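Local coordinates for G-protein interacting protein 1 (Dictyostelium discoideum, PDB 5Z1N) that probably binds heterotrimeric G proteins in the cytosol for chemotaxis, and in its C-terminal TNFAIP8-like domain holds phospholipid inside a helical cavity, at residues E31-E36 with F129-S134; I41-I46 with P119-L124. All coordinates share one frame; numbering follows the deposited sequence. Where two conformers were deposited one is given.

Contact 1 of 2, residues E31-E36 with F129-S134; sequences EEKANE and FAFLGS. With PEF (di-palmitoyl-3-sn-phosphatidylethanolamine), chain B.
Lys33 NZ makes a salt bridge of 3.0 Å to Glu36 OE1, taken by the syn lone pair of that oxygen, and the aliphatic part of the same lysine lies over the ring of Phe131. Both belong to the all-helical TNFAIP8-like fold: helix 31-53 supplies the lysine from its first turn, and helix 119-132 supplies the phenylalanine from its last. With CG anti to the backbone N (chi1 177°) and the chain bent at the next two torsions, the lysine brings its methylenes to the ring while its ammonium turns back to the carboxylate one turn on. The evidence for a CH-pi contact is the position of Lys33 CG, 4.2 Å from the centroid of the Phe131 ring and 26° off its normal. Lys33 CD rides above the same plane, nearer the edge of the ring than its centre. Here an alanine in place of the lysine is likely to leave Glu36 without this counter-charge and one face of the Phe131 ring without its methylene cover. The joint is small, burying 80 Å², and Phe131 also meets the ring of Phe137 and packs on Ile25 and Met37. Two residues earlier, Phe129 serves the lipid pocket instead, its side chain packing on helix 92-113. There Phe129 CZ comes within 3.5 Å of C44 near the end of one palmitoyl chain of the phosphatidylethanolamine.

Contact 2 of 2, residues I41-I46 with P119-L124; sequences ILKILI and PHNIQL. With PEF (di-palmitoyl-3-sn-phosphatidylethanolamine), chain B.
The wall of the phosphatidylethanolamine pocket, a hydrophobic cavity enclosed by the helices of the TNFAIP8-like domain, includes Ile44 and Leu45, and through Ile44 this contact ties the wall to the start of helix 119-132. Ile44 CD1 packs against Leu124 CD2 at 3.8 Å, the two side chains running antiparallel past one another. The two branches of Ile44 divide the work: CG1, beside the backbone N, carries CD1 to the leucine, whereas CG2 reaches the lipid, 3.9 Å from C43 of an acyl chain. One residue on, both methyls of Leu45 meet the lipid, with CD1 placed 3.7 Å from C11 of the other chain. A single residue thus bridges lipid and neighbouring helix, and the next puts both its methyls against the lipid.

The polar half of the contact lies beside this apolar pair. Lys43 extends beyond CG and comes in roughly perpendicular to Asn121, and its NZ donates to Asn121 OD1 over a short 2.6 Å. The C=O...donor angle is 118°, but the nitrogen stands 39° out of the carbonyl plane, so the bond does not follow a lone pair. Leu124 CD1 meets the lysine chain at a slant, 4.0 Å from Lys43 CD; this methyl packs against the end of the chain, CD and NZ both, while NZ also bonds to the amide oxygen.

The two short helical segments approach to 11.3 Å between axes at a signed angle of -114°, a steep crossing bridged by side chains. Around it, Ile44 also packs on Thr109 and Leu113 of helix 92-113, Ile41, Leu42 and Leu45 face Ile18 of helix 12-28, and Thr128 of helix 119-132 touches Ile41 and Ile44.

Contacts 1 and 2 join the same two helices, 31-53 and 119-132, at separate places, their centres 12 Å apart. The pairing is reversed along the chain: the earlier part of helix 31-53 meets the end of helix 119-132 in contact 1, and a later part meets its start in contact 2. Direct packing links the two sites, with Leu132 CD1 lying 3.6 Å from Ile41 CD1. Both also border the phosphatidylethanolamine: Phe129 from contact 1 and Ile44 from contact 2 touch the same acyl chain, at neighbouring carbons C44 and C43. Each contact also has a lysine at its polar part: Lys33 pairs within its own helix, whereas Lys43 bonds across to the other.

Contact 1 of 2, residues E31-E36 with F129-S134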
ATOM      1  N   GLU A  31       2.886   4.454 -17.301  1.00 11.36           N
ATOM      2  CA  GLU A  31       2.023   5.524 -16.812  1.00 10.92           C
ATOM      3  C   GLU A  31       0.571   5.083 -16.687  1.00 10.19           C
ATOM      4  O   GLU A  31      -0.144   5.563 -15.801  1.00  6.48           O
ATOM      5  CB  GLU A  31       2.110   6.732 -17.735  1.00 10.18           C
ATOM      6  CG  GLU A  31       3.409   7.489 -17.638  1.00  6.87           C
ATOM      7  CD  GLU A  31       3.285   8.878 -18.215  1.00 19.07           C
ATOM      8  OE1 GLU A  31       3.428   9.022 -19.448  1.00 17.94           O
ATOM      9  OE2 GLU A  31       3.024   9.818 -17.434  1.00 21.11           O
ATOM     10  N   GLU A  32       0.107   4.199 -17.571  1.00  9.59           N
ATOM     11  CA  GLU A  32      -1.276   3.743 -17.494  0.70 11.67           C
ATOM     12  C   GLU A  32      -1.521   2.971 -16.206  1.00 11.59           C
ATOM     13  O   GLU A  32      -2.504   3.216 -15.496  1.00 10.14           O
ATOM     14  CB  GLU A  32      -1.618   2.885 -18.712  0.70 15.87           C
ATOM     15  CG  GLU A  32      -1.988   3.690 -19.945  0.70 21.88           C
ATOM     16  CD  GLU A  32      -3.326   4.383 -19.800  0.70 14.05           C
ATOM     17  OE1 GLU A  32      -4.313   3.706 -19.443  0.70 20.49           O
ATOM     18  OE2 GLU A  32      -3.389   5.605 -20.040  0.70 22.69           O
ATOM     19  N   LYS A  33      -0.629   2.031 -15.890  1.00 10.05           N
ATOM     20  CA  LYS A  33      -0.749   1.279 -14.646  1.00 11.38           C
ATOM     21  C   LYS A  33      -0.608   2.194 -13.435  1.00 11.64           C
ATOM     22  O   LYS A  33      -1.287   2.003 -12.421  1.00  9.38           O
ATOM     23  CB  LYS A  33       0.296   0.162 -14.615  1.00  8.63           C
ATOM     24  CG  LYS A  33       0.323  -0.657 -13.326  1.00 11.92           C
ATOM     25  CD  LYS A  33      -0.991  -1.399 -13.093  1.00 21.64           C
ATOM     26  CE  LYS A  33      -1.334  -2.337 -14.248  1.00 23.87           C
ATOM     27  NZ  LYS A  33      -2.554  -3.157 -13.965  1.00 22.54           N
ATOM     28  N   ALA A  34       0.260   3.205 -13.523  1.00  7.20           N
ATOM     29  CA  ALA A  34       0.428   4.120 -12.396  1.00  7.21           C
ATOM     30  C   ALA A  34      -0.828   4.948 -12.161  1.00  9.48           C
ATOM     31  O   ALA A  34      -1.234   5.162 -11.011  1.00 10.29           O
ATOM     32  CB  ALA A  34       1.632   5.030 -12.632  1.00  7.65           C
ATOM     33  N   ASN A  35      -1.453   5.428 -13.240  1.00  8.11           N
ATOM     34  CA  ASN A  35      -2.688   6.190 -13.108  1.00  7.98           C
ATOM     35  C   ASN A  35      -3.812   5.312 -12.573  1.00  7.86           C
ATOM     36  O   ASN A  35      -4.572   5.729 -11.685  1.00 11.61           O
ATOM     37  CB  ASN A  35      -3.073   6.804 -14.458  1.00  6.41           C
ATOM     38  CG  ASN A  35      -2.095   7.874 -14.916  1.00 13.49           C
ATOM     39  OD1 ASN A  35      -1.397   8.481 -14.105  1.00 13.48           O
ATOM     40  ND2 ASN A  35      -2.045   8.111 -16.221  1.00 16.12           N
ATOM     41  N   GLU A  36      -3.914   4.084 -13.087  1.00  9.19           N
ATOM     42  CA  GLU A  36      -4.937   3.162 -12.604  1.00 10.24           C
ATOM     43  C   GLU A  36      -4.749   2.854 -11.125  1.00 11.27           C
ATOM     44  O   GLU A  36      -5.715   2.847 -10.356  1.00 10.24           O
ATOM     45  CB  GLU A  36      -4.914   1.868 -13.422  1.00 16.07           C
ATOM     46  CG  GLU A  36      -5.960   0.845 -12.980  1.00 14.75           C
ATOM     47  CD  GLU A  36      -5.600  -0.581 -13.361  1.00 27.18           C
ATOM     48  OE1 GLU A  36      -4.440  -0.828 -13.750  1.00 20.89           O
ATOM     49  OE2 GLU A  36      -6.481  -1.459 -13.266  1.00 33.81           O
ATOM     50  N   PHE A 129      -4.108  -4.633  -4.488  1.00 10.27           N
ATOM     51  CA  PHE A 129      -3.216  -5.193  -3.476  1.00 11.45           C
ATOM     52  C   PHE A 129      -2.246  -6.199  -4.075  1.00 13.26           C
ATOM     53  O   PHE A 129      -1.107  -6.317  -3.610  1.00 16.49           O
ATOM     54  CB  PHE A 129      -4.025  -5.860  -2.364  1.00  8.01           C
ATOM     55  CG  PHE A 129      -4.394  -4.941  -1.234  1.00 12.73           C
ATOM     56  CD1 PHE A 129      -3.545  -4.777  -0.152  1.00 12.13           C
ATOM     57  CD2 PHE A 129      -5.602  -4.266  -1.238  1.00 10.74           C
ATOM     58  CE1 PHE A 129      -3.888  -3.941   0.894  1.00 11.05           C
ATOM     59  CE2 PHE A 129      -5.950  -3.428  -0.197  1.00 12.57           C
ATOM     60  CZ  PHE A 129      -5.094  -3.267   0.872  1.00 13.87           C
ATOM     61  N   ALA A 130      -2.679  -6.943  -5.093  1.00 12.11           N
ATOM     62  CA  ALA A 130      -1.805  -7.936  -5.701  1.00  9.87           C
ATOM     63  C   ALA A 130      -0.644  -7.270  -6.421  1.00 13.64           C
ATOM     64  O   ALA A 130       0.478  -7.787  -6.410  1.00 15.24           O
ATOM     65  CB  ALA A 130      -2.595  -8.821  -6.663  1.00  6.85           C
ATOM     66  N   PHE A 131      -0.888  -6.120  -7.050  1.00 10.05           N
ATOM     67  CA  PHE A 131       0.215  -5.394  -7.667  1.00 12.22           C
ATOM     68  C   PHE A 131       1.099  -4.743  -6.611  1.00 12.17           C
ATOM     69  O   PHE A 131       2.319  -4.940  -6.602  1.00 13.70           O
ATOM     70  CB  PHE A 131      -0.316  -4.345  -8.640  1.00 18.77           C
ATOM     71  CG  PHE A 131       0.764  -3.631  -9.397  1.00 11.13           C
ATOM     72  CD1 PHE A 131       1.322  -2.465  -8.902  1.00 20.72           C
ATOM     73  CD2 PHE A 131       1.227  -4.135 -10.599  1.00 21.69           C
ATOM     74  CE1 PHE A 131       2.320  -1.811  -9.597  1.00 23.55           C
ATOM     75  CE2 PHE A 131       2.221  -3.485 -11.299  1.00 26.16           C
ATOM     76  CZ  PHE A 131       2.767  -2.322 -10.798  1.00 22.23           C
ATOM     77  N   LEU A 132       0.496  -3.962  -5.709  1.00 14.31           N
ATOM     78  CA  LEU A 132       1.278  -3.197  -4.738  1.00 16.94           C
ATOM     79  C   LEU A 132       2.008  -4.098  -3.755  1.00 11.68           C
ATOM     80  O   LEU A 132       3.055  -3.710  -3.222  1.00 13.64           O
ATOM     81  CB  LEU A 132       0.376  -2.233  -3.971  1.00 20.00           C
ATOM     82  CG  LEU A 132      -0.291  -1.102  -4.742  1.00 22.69           C
ATOM     83  CD1 LEU A 132      -1.357  -0.475  -3.869  1.00 20.01           C
ATOM     84  CD2 LEU A 132       0.734  -0.069  -5.178  1.00 31.53           C
ATOM     85  N   GLY A 133       1.469  -5.281  -3.480  1.00 10.03           N
ATOM     86  CA  GLY A 133       2.095  -6.225  -2.583  1.00  7.48           C
ATOM     87  C   GLY A 133       2.857  -7.333  -3.271  1.00  9.02           C
ATOM     88  O   GLY A 133       3.236  -8.305  -2.609  1.00 12.00           O
ATOM     89  N   SER A 134       3.094  -7.224  -4.574  1.00 10.76           N
ATOM     90  CA  SER A 134       3.752  -8.293  -5.309  1.00 10.03           C
ATOM     91  C   SER A 134       5.227  -8.379  -4.935  1.00  9.01           C
ATOM     92  O   SER A 134       5.929  -7.366  -4.893  1.00  8.55           O
ATOM     93  CB  SER A 134       3.609  -8.065  -6.811  1.00 11.52           C
ATOM     94  OG  SER A 134       4.471  -8.925  -7.532  1.00 13.37           O
TER
HETATM   95  C2  PEF B 401      -4.931   9.579   5.977  1.00 24.15           C
HETATM   96  C1  PEF B 401      -5.911   9.253   7.096  1.00 24.30           C
HETATM   97  N   PEF B 401      -5.024   9.522  12.959  0.50 29.33           N
HETATM   98  C3  PEF B 401      -3.772  10.426   6.477  1.00 13.45           C
HETATM   99  C4  PEF B 401      -6.323   8.659  11.109  0.50 36.42           C
HETATM  100  C5  PEF B 401      -6.209   8.762  12.623  0.50 35.46           C
HETATM  101  C10 PEF B 401      -4.249   8.331   4.058  1.00 22.40           C
HETATM  102  C11 PEF B 401      -3.954   7.021   3.371  1.00 29.38           C
HETATM  103  C12 PEF B 401      -2.712   7.104   2.490  1.00 23.00           C
HETATM  104  C13 PEF B 401      -2.312   5.683   2.106  1.00 20.54           C
HETATM  105  C14 PEF B 401      -1.175   5.619   1.092  1.00 21.61           C
HETATM  106  C15 PEF B 401      -0.629   4.194   1.057  1.00 27.43           C
HETATM  107  C16 PEF B 401       0.433   4.011  -0.017  1.00 35.38           C
HETATM  108  C17 PEF B 401       1.239   2.734   0.207  1.00 32.13           C
HETATM  109  C18 PEF B 401       0.347   1.538   0.527  1.00 30.61           C
HETATM  110  C19 PEF B 401       0.885   0.259  -0.107  1.00 35.19           C
HETATM  111  C20 PEF B 401       2.363   0.036   0.200  1.00 20.72           C
HETATM  112  C21 PEF B 401       3.139  -0.238  -1.083  1.00 21.44           C
HETATM  113  C22 PEF B 401       4.637  -0.335  -0.820  1.00 20.19           C
HETATM  114  C23 PEF B 401       5.430  -0.218  -2.118  1.00 14.73           C
HETATM  115  C24 PEF B 401       6.916  -0.440  -1.866  1.00 14.44           C
HETATM  116  C25 PEF B 401       7.733  -0.155  -3.107  1.00 20.26           C
HETATM  117  C30 PEF B 401      -1.700   9.075   6.555  1.00 27.79           C
HETATM  118  C31 PEF B 401      -0.735   8.186   7.301  1.00 27.61           C
HETATM  119  C32 PEF B 401      -0.935   6.735   6.880  1.00 25.24           C
HETATM  120  C33 PEF B 401      -2.253   6.179   7.407  1.00 29.79           C
HETATM  121  C34 PEF B 401      -2.769   5.068   6.499  1.00 39.05           C
HETATM  122  C35 PEF B 401      -3.973   4.364   7.117  1.00 40.18           C
HETATM  123  C36 PEF B 401      -4.839   3.707   6.047  1.00 51.35           C
HETATM  124  C37 PEF B 401      -5.754   2.636   6.632  1.00 40.40           C
HETATM  125  C38 PEF B 401      -6.739   2.131   5.581  1.00 37.89           C
HETATM  126  C39 PEF B 401      -6.695   0.611   5.458  1.00 42.95           C
HETATM  127  C40 PEF B 401      -7.706   0.091   4.440  1.00 35.70           C
HETATM  128  C41 PEF B 401      -7.450   0.645   3.043  1.00 41.06           C
HETATM  129  C42 PEF B 401      -6.098   0.206   2.487  1.00 31.45           C
HETATM  130  C43 PEF B 401      -5.960   0.610   1.024  1.00 17.80           C
HETATM  131  C44 PEF B 401      -4.602   0.216   0.458  1.00 33.59           C
HETATM  132  C45 PEF B 401      -4.568   0.419  -1.041  1.00 23.97           C
HETATM  133  O4  PEF B 401      -4.364   9.369   3.433  1.00 14.21           O
HETATM  134  O5  PEF B 401      -1.504   9.372   5.387  1.00 28.09           O
HETATM  135  O2  PEF B 401      -4.399   8.350   5.502  1.00 20.00           O
HETATM  136  O3  PEF B 401      -2.896   9.574   7.209  1.00 29.60           O
HETATM  137  O1P PEF B 401      -7.561  11.724   9.383  1.00 16.64           O
HETATM  138  O2P PEF B 401      -7.961   9.148   9.027  1.00 18.79           O
HETATM  139  O3P PEF B 401      -5.912  10.293   8.066  1.00 22.49           O
HETATM  140  O4P PEF B 401      -6.145   9.943  10.514  1.00 28.97           O
HETATM  141  P   PEF B 401      -7.028  10.315   9.227  1.00 19.14           P

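Contact 2 of 2, residues I41-I46 with P119-L124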
ATOM      1  N   ILE A  41      -6.185   3.179  -5.425  1.00 11.12           N
ATOM      2  CA  ILE A  41      -5.827   3.436  -4.032  1.00 14.06           C
ATOM      3  C   ILE A  41      -6.738   4.506  -3.447  1.00 14.06           C
ATOM      4  O   ILE A  41      -7.297   4.345  -2.352  1.00 12.18           O
ATOM      5  CB  ILE A  41      -4.344   3.837  -3.928  1.00  7.82           C
ATOM      6  CG1 ILE A  41      -3.437   2.651  -4.253  1.00 12.13           C
ATOM      7  CG2 ILE A  41      -4.022   4.365  -2.541  1.00 15.07           C
ATOM      8  CD1 ILE A  41      -1.974   3.013  -4.290  1.00 13.73           C
ATOM      9  N   LEU A  42      -6.919   5.608  -4.184  1.00 13.49           N
ATOM     10  CA  LEU A  42      -7.811   6.663  -3.715  1.00 18.83           C
ATOM     11  C   LEU A  42      -9.230   6.144  -3.505  1.00 12.29           C
ATOM     12  O   LEU A  42      -9.862   6.451  -2.492  1.00 13.43           O
ATOM     13  CB  LEU A  42      -7.810   7.827  -4.703  1.00  9.98           C
ATOM     14  CG  LEU A  42      -6.518   8.642  -4.738  1.00 15.22           C
ATOM     15  CD1 LEU A  42      -6.504   9.552  -5.955  1.00 13.77           C
ATOM     16  CD2 LEU A  42      -6.372   9.440  -3.454  1.00 16.20           C
ATOM     17  N   LYS A  43      -9.742   5.357  -4.450  1.00 12.09           N
ATOM     18  CA  LYS A  43     -11.116   4.867  -4.372  1.00 15.69           C
ATOM     19  C   LYS A  43     -11.321   3.982  -3.147  1.00 14.62           C
ATOM     20  O   LYS A  43     -12.277   4.164  -2.376  1.00 16.28           O
ATOM     21  CB  LYS A  43     -11.441   4.113  -5.661  1.00 14.04           C
ATOM     22  CG  LYS A  43     -12.677   3.245  -5.643  1.00 20.20           C
ATOM     23  CD  LYS A  43     -12.794   2.531  -6.983  1.00 29.86           C
ATOM     24  CE  LYS A  43     -14.210   2.079  -7.271  1.00 42.63           C
ATOM     25  NZ  LYS A  43     -14.362   1.666  -8.695  1.00 42.40           N
ATOM     26  N   ILE A  44     -10.419   3.016  -2.949  1.00 11.63           N
ATOM     27  CA  ILE A  44     -10.521   2.116  -1.803  1.00 10.16           C
ATOM     28  C   ILE A  44     -10.440   2.904  -0.501  1.00 11.26           C
ATOM     29  O   ILE A  44     -11.267   2.731   0.404  1.00 11.63           O
ATOM     30  CB  ILE A  44      -9.425   1.040  -1.875  1.00  8.96           C
ATOM     31  CG1 ILE A  44      -9.568   0.213  -3.153  1.00  7.34           C
ATOM     32  CG2 ILE A  44      -9.470   0.147  -0.635  1.00 12.03           C
ATOM     33  CD1 ILE A  44      -8.332  -0.596  -3.474  1.00  8.93           C
ATOM     34  N   LEU A  45      -9.433   3.777  -0.389  1.00  8.48           N
ATOM     35  CA  LEU A  45      -9.266   4.572   0.825  1.00  9.18           C
ATOM     36  C   LEU A  45     -10.507   5.403   1.117  1.00 12.95           C
ATOM     37  O   LEU A  45     -11.029   5.389   2.239  1.00 12.69           O
ATOM     38  CB  LEU A  45      -8.051   5.485   0.690  1.00  9.47           C
ATOM     39  CG  LEU A  45      -6.664   4.870   0.824  1.00 12.35           C
ATOM     40  CD1 LEU A  45      -5.635   5.863   0.307  1.00 12.99           C
ATOM     41  CD2 LEU A  45      -6.386   4.485   2.273  1.00 14.37           C
ATOM     42  N   ILE A  46     -10.981   6.148   0.116  1.00  9.58           N
ATOM     43  CA  ILE A  46     -12.148   7.006   0.294  1.00 12.91           C
ATOM     44  C   ILE A  46     -13.340   6.195   0.780  1.00 13.29           C
ATOM     45  O   ILE A  46     -14.075   6.630   1.674  1.00 13.65           O
ATOM     46  CB  ILE A  46     -12.469   7.753  -1.016  1.00 17.00           C
ATOM     47  CG1 ILE A  46     -11.401   8.810  -1.313  1.00 24.03           C
ATOM     48  CG2 ILE A  46     -13.854   8.387  -0.955  1.00 18.25           C
ATOM     49  CD1 ILE A  46     -10.839   9.473  -0.087  1.00 27.71           C
ATOM     50  N   PRO A 119     -19.086  -6.702  -6.889  1.00 11.72           N
ATOM     51  CA  PRO A 119     -18.020  -7.694  -7.122  1.00 11.78           C
ATOM     52  C   PRO A 119     -16.872  -7.170  -7.972  1.00 13.06           C
ATOM     53  O   PRO A 119     -15.712  -7.507  -7.706  1.00 13.12           O
ATOM     54  CB  PRO A 119     -18.766  -8.842  -7.816  1.00 17.37           C
ATOM     55  CG  PRO A 119     -20.170  -8.722  -7.332  1.00 19.22           C
ATOM     56  CD  PRO A 119     -20.421  -7.244  -7.202  1.00 14.91           C
ATOM     57  N   HIS A 120     -17.161  -6.339  -8.977  1.00  9.09           N
ATOM     58  CA  HIS A 120     -16.094  -5.783  -9.803  1.00 12.41           C
ATOM     59  C   HIS A 120     -15.124  -4.948  -8.972  1.00 10.86           C
ATOM     60  O   HIS A 120     -13.910  -4.974  -9.210  1.00 11.31           O
ATOM     61  CB  HIS A 120     -16.686  -4.945 -10.936  1.00 14.82           C
ATOM     62  CG  HIS A 120     -15.655  -4.349 -11.843  1.00 15.47           C
ATOM     63  ND1 HIS A 120     -15.043  -3.142 -11.580  1.00 17.80           N
ATOM     64  CD2 HIS A 120     -15.119  -4.797 -13.002  1.00 16.60           C
ATOM     65  CE1 HIS A 120     -14.178  -2.870 -12.542  1.00 24.87           C
ATOM     66  NE2 HIS A 120     -14.207  -3.858 -13.418  1.00 19.31           N
ATOM     67  N   ASN A 121     -15.634  -4.211  -7.986  1.00  9.81           N
ATOM     68  CA  ASN A 121     -14.761  -3.399  -7.146  1.00 10.08           C
ATOM     69  C   ASN A 121     -14.049  -4.219  -6.076  1.00 13.20           C
ATOM     70  O   ASN A 121     -12.970  -3.818  -5.614  1.00 12.44           O
ATOM     71  CB  ASN A 121     -15.562  -2.263  -6.511  1.00  8.61           C
ATOM     72  CG  ASN A 121     -15.807  -1.120  -7.481  1.00 21.23           C
ATOM     73  OD1 ASN A 121     -14.978  -0.848  -8.346  1.00 21.10           O
ATOM     74  ND2 ASN A 121     -16.948  -0.453  -7.347  1.00 24.56           N
ATOM     75  N   ILE A 122     -14.620  -5.356  -5.673  1.00  9.92           N
ATOM     76  CA  ILE A 122     -13.868  -6.305  -4.857  1.00 13.31           C
ATOM     77  C   ILE A 122     -12.682  -6.846  -5.652  1.00 13.66           C
ATOM     78  O   ILE A 122     -11.551  -6.926  -5.144  1.00 10.57           O
ATOM     79  CB  ILE A 122     -14.792  -7.432  -4.363  1.00 10.07           C
ATOM     80  CG1 ILE A 122     -15.897  -6.868  -3.465  1.00  7.48           C
ATOM     81  CG2 ILE A 122     -13.996  -8.514  -3.643  1.00 13.71           C
ATOM     82  CD1 ILE A 122     -15.400  -6.345  -2.121  1.00 11.41           C
ATOM     83  N   GLN A 123     -12.920  -7.214  -6.916  1.00  9.88           N
ATOM     84  CA  GLN A 123     -11.819  -7.608  -7.787  1.00 13.02           C
ATOM     85  C   GLN A 123     -10.813  -6.474  -7.933  1.00 10.13           C
ATOM     86  O   GLN A 123      -9.607  -6.716  -8.038  1.00 10.66           O
ATOM     87  CB  GLN A 123     -12.343  -8.029  -9.160  1.00 13.44           C
ATOM     88  CG  GLN A 123     -11.241  -8.463 -10.130  1.00 12.54           C
ATOM     89  CD  GLN A 123     -11.750  -8.717 -11.544  1.00 38.57           C
ATOM     90  OE1 GLN A 123     -12.333  -7.836 -12.180  1.00 22.28           O
ATOM     91  NE2 GLN A 123     -11.522  -9.927 -12.043  1.00 25.02           N
ATOM     92  N   LEU A 124     -11.295  -5.231  -7.950  1.00  8.39           N
ATOM     93  CA  LEU A 124     -10.385  -4.090  -7.973  1.00 14.25           C
ATOM     94  C   LEU A 124      -9.487  -4.083  -6.740  1.00 10.30           C
ATOM     95  O   LEU A 124      -8.276  -3.845  -6.848  1.00  9.83           O
ATOM     96  CB  LEU A 124     -11.182  -2.789  -8.078  1.00 10.79           C
ATOM     97  CG  LEU A 124     -10.438  -1.456  -8.181  1.00 21.47           C
ATOM     98  CD1 LEU A 124     -11.212  -0.504  -9.081  1.00 28.52           C
ATOM     99  CD2 LEU A 124     -10.218  -0.825  -6.807  1.00 16.33           C
TER
HETATM  100  C2  PEF B 401      -4.931   9.579   5.977  1.00 24.15           C
HETATM  101  C1  PEF B 401      -5.911   9.253   7.096  1.00 24.30           C
HETATM  102  N   PEF B 401      -5.024   9.522  12.959  0.50 29.33           N
HETATM  103  C3  PEF B 401      -3.772  10.426   6.477  1.00 13.45           C
HETATM  104  C4  PEF B 401      -6.323   8.659  11.109  0.50 36.42           C
HETATM  105  C5  PEF B 401      -6.209   8.762  12.623  0.50 35.46           C
HETATM  106  C10 PEF B 401      -4.249   8.331   4.058  1.00 22.40           C
HETATM  107  C11 PEF B 401      -3.954   7.021   3.371  1.00 29.38           C
HETATM  108  C12 PEF B 401      -2.712   7.104   2.490  1.00 23.00           C
HETATM  109  C13 PEF B 401      -2.312   5.683   2.106  1.00 20.54           C
HETATM  110  C14 PEF B 401      -1.175   5.619   1.092  1.00 21.61           C
HETATM  111  C15 PEF B 401      -0.629   4.194   1.057  1.00 27.43           C
HETATM  112  C16 PEF B 401       0.433   4.011  -0.017  1.00 35.38           C
HETATM  113  C17 PEF B 401       1.239   2.734   0.207  1.00 32.13           C
HETATM  114  C18 PEF B 401       0.347   1.538   0.527  1.00 30.61           C
HETATM  115  C19 PEF B 401       0.885   0.259  -0.107  1.00 35.19           C
HETATM  116  C20 PEF B 401       2.363   0.036   0.200  1.00 20.72           C
HETATM  117  C21 PEF B 401       3.139  -0.238  -1.083  1.00 21.44           C
HETATM  118  C22 PEF B 401       4.637  -0.335  -0.820  1.00 20.19           C
HETATM  119  C23 PEF B 401       5.430  -0.218  -2.118  1.00 14.73           C
HETATM  120  C24 PEF B 401       6.916  -0.440  -1.866  1.00 14.44           C
HETATM  121  C25 PEF B 401       7.733  -0.155  -3.107  1.00 20.26           C
HETATM  122  C30 PEF B 401      -1.700   9.075   6.555  1.00 27.79           C
HETATM  123  C31 PEF B 401      -0.735   8.186   7.301  1.00 27.61           C
HETATM  124  C32 PEF B 401      -0.935   6.735   6.880  1.00 25.24           C
HETATM  125  C33 PEF B 401      -2.253   6.179   7.407  1.00 29.79           C
HETATM  126  C34 PEF B 401      -2.769   5.068   6.499  1.00 39.05           C
HETATM  127  C35 PEF B 401      -3.973   4.364   7.117  1.00 40.18           C
HETATM  128  C36 PEF B 401      -4.839   3.707   6.047  1.00 51.35           C
HETATM  129  C37 PEF B 401      -5.754   2.636   6.632  1.00 40.40           C
HETATM  130  C38 PEF B 401      -6.739   2.131   5.581  1.00 37.89           C
HETATM  131  C39 PEF B 401      -6.695   0.611   5.458  1.00 42.95           C
HETATM  132  C40 PEF B 401      -7.706   0.091   4.440  1.00 35.70           C
HETATM  133  C41 PEF B 401      -7.450   0.645   3.043  1.00 41.06           C
HETATM  134  C42 PEF B 401      -6.098   0.206   2.487  1.00 31.45           C
HETATM  135  C43 PEF B 401      -5.960   0.610   1.024  1.00 17.80           C
HETATM  136  C44 PEF B 401      -4.602   0.216   0.458  1.00 33.59           C
HETATM  137  C45 PEF B 401      -4.568   0.419  -1.041  1.00 23.97           C
HETATM  138  O4  PEF B 401      -4.364   9.369   3.433  1.00 14.21           O
HETATM  139  O5  PEF B 401      -1.504   9.372   5.387  1.00 28.09           O
HETATM  140  O2  PEF B 401      -4.399   8.350   5.502  1.00 20.00           O
HETATM  141  O3  PEF B 401      -2.896   9.574   7.209  1.00 29.60           O
HETATM  142  O1P PEF B 401      -7.561  11.724   9.383  1.00 16.64           O
HETATM  143  O2P PEF B 401      -7.961   9.148   9.027  1.00 18.79           O
HETATM  144  O3P PEF B 401      -5.912  10.293   8.066  1.00 22.49           O
HETATM  145  O4P PEF B 401      -6.145   9.943  10.514  1.00 28.97           O
HETATM  146  P   PEF B 401      -7.028  10.315   9.227  1.00 19.14           P